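Local coordinates for prenyltransference for protein (Lavandula lanata, PDB 5HC8), which probably catalyses the head-to-middle condensation of two dimethylallyl diphosphate molecules into lavandulyl diphosphate, as a cis-prenyltransferase-like enzyme, at residues P188-I192 with A231-Y235. Numbering follows the deposited sequence.
Sequences PDLLI and ALASY
Residues 188-192 lead from a turn into a short strand: Pro-188 has an extended backbone, Asp-189 kinks to phi/psi -78/-33°, and Leu-190 to Ile-192 are in beta conformation. Residues 231-235 form one turn of alpha helix, closed by a 2.9 Å hydrogen bond from Tyr-235 N to Ala-231 O. The strand and helix axes approach to 9.7 Å and run roughly antiparallel, at 143°; Leu-190 CA lies 7.0 Å from Tyr-235 CA and Ile-192 CA 7.1 Å from Ala-231 CA. Leu-190 and Ile-192 both direct their CA-to-CB bonds toward the helix. Leu-190 (chi1 t, chi2 p) reaches between the helical side chains, its CD2 3.5 Å from Leu-232 CD1 and 4.1 Å from Ala-231 CB. Ile-192 (m, t) extends CD1 to 3.4 Å from Ala-231 CB. Tyr-235 (chi1 t) lays its ring obliquely beside the start of the strand, with CD1 4.0 Å from Leu-190 CB and CE1 3.4 Å from Asp-189 O. No hydrogen bond joins the segments; the carboxylate of Asp-189 instead accepts from His-15 N and forms a salt bridge with Arg-240. Leu-191 points to the other side of the sheet, touching Ala-17 and Ile-19. Strand 190-193 lies between strands 15-19 and 212-215, and Tyr-214 adds to the same apolar layer. This is helix-on-sheet packing, with helix 225-237 packed on one face of the parallel sheet, over strands 190-193 and 212-215 near its edge, in the cis-prenyltransferase (undecaprenyl diphosphate synthase) fold.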
loop_
_atom_site.group_PDB
_atom_site.type_symbol
_atom_site.label_atom_id
_atom_site.label_comp_id
_atom_site.label_asym_id
_atom_site.label_seq_id
_atom_site.Cartn_x
_atom_site.Cartn_y
_atom_site.Cartn_z
ATOM N N PRO A 188 10.173 2.999 2.054
ATOM C CA PRO A 188 10.883 1.833 2.568
ATOM C C PRO A 188 11.237 0.869 1.482
ATOM O O PRO A 188 10.460 0.665 0.562
ATOM C CB PRO A 188 9.915 1.195 3.588
ATOM C CG PRO A 188 8.731 2.057 3.618
ATOM C CD PRO A 188 8.807 3.124 2.595
ATOM N N ASP A 189 12.426 0.259 1.621
ATOM C CA ASP A 189 12.808 -0.876 0.813
ATOM C C ASP A 189 12.132 -2.148 1.335
ATOM O O ASP A 189 11.821 -3.087 0.563
ATOM C CB ASP A 189 14.338 -1.006 0.876
ATOM C CG ASP A 189 15.006 0.196 0.269
ATOM O OD1 ASP A 189 14.846 0.364 -0.949
ATOM O OD2 ASP A 189 15.540 1.007 1.022
ATOM N N LEU A 190 11.944 -2.190 2.644
ATOM C CA LEU A 190 11.452 -3.387 3.325
ATOM C C LEU A 190 10.466 -2.943 4.425
ATOM O O LEU A 190 10.796 -2.057 5.186
ATOM C CB LEU A 190 12.602 -4.152 3.982
ATOM C CG LEU A 190 12.274 -5.325 4.876
ATOM C CD1 LEU A 190 11.591 -6.405 4.100
ATOM C CD2 LEU A 190 13.512 -5.905 5.660
ATOM N N LEU A 191 9.298 -3.567 4.481
ATOM C CA LEU A 191 8.279 -3.246 5.465
ATOM C C LEU A 191 8.064 -4.554 6.184
ATOM O O LEU A 191 7.732 -5.557 5.565
ATOM C CB LEU A 191 6.978 -2.813 4.814
ATOM C CG LEU A 191 5.793 -2.651 5.788
ATOM C CD1 LEU A 191 6.037 -1.472 6.674
ATOM C CD2 LEU A 191 4.554 -2.349 4.940
ATOM N N ILE A 192 8.234 -4.496 7.490
ATOM C CA ILE A 192 8.022 -5.618 8.348
ATOM C C ILE A 192 6.729 -5.444 9.159
ATOM O O ILE A 192 6.558 -4.463 9.825
ATOM C CB ILE A 192 9.191 -5.748 9.325
ATOM C CG1 ILE A 192 10.501 -6.022 8.571
ATOM C CG2 ILE A 192 8.954 -6.878 10.292
ATOM C CD1 ILE A 192 11.761 -5.909 9.476
ATOM N N ALA A 231 14.072 -10.975 8.561
ATOM C CA ALA A 231 13.423 -10.115 7.537
ATOM C C ALA A 231 14.452 -9.650 6.550
ATOM O O ALA A 231 14.184 -9.686 5.330
ATOM C CB ALA A 231 12.722 -8.950 8.219
ATOM N N LEU A 232 15.657 -9.289 7.039
ATOM C CA LEU A 232 16.717 -8.884 6.124
ATOM C C LEU A 232 17.193 -10.010 5.162
ATOM O O LEU A 232 17.505 -9.740 4.012
ATOM C CB LEU A 232 17.908 -8.329 6.844
ATOM C CG LEU A 232 18.012 -6.851 7.162
ATOM C CD1 LEU A 232 16.847 -6.000 6.776
ATOM C CD2 LEU A 232 18.277 -6.664 8.644
ATOM N N ALA A 233 17.276 -11.224 5.661
ATOM C CA ALA A 233 17.641 -12.392 4.876
ATOM C C ALA A 233 16.566 -12.665 3.835
ATOM O O ALA A 233 16.887 -13.072 2.731
ATOM C CB ALA A 233 17.804 -13.589 5.782
ATOM N N SER A 234 15.278 -12.564 4.201
ATOM C CA SER A 234 14.223 -12.700 3.202
ATOM C C SER A 234 14.405 -11.637 2.118
ATOM O O SER A 234 14.296 -11.955 0.891
ATOM C CB SER A 234 12.831 -12.679 3.887
ATOM O OG SER A 234 11.723 -12.656 2.995
ATOM N N TYR A 235 14.661 -10.382 2.561
ATOM C CA TYR A 235 14.930 -9.274 1.676
ATOM C C TYR A 235 16.024 -9.589 0.663
ATOM O O TYR A 235 15.840 -9.385 -0.521
ATOM C CB TYR A 235 15.307 -8.017 2.431
ATOM C CG TYR A 235 15.523 -6.826 1.555
ATOM C CD1 TYR A 235 14.419 -6.131 1.001
ATOM C CD2 TYR A 235 16.807 -6.395 1.217
ATOM C CE1 TYR A 235 14.604 -5.081 0.195
ATOM C CE2 TYR A 235 16.979 -5.300 0.402
ATOM C CZ TYR A 235 15.881 -4.671 -0.100
ATOM O OH TYR A 235 16.052 -3.602 -0.907
#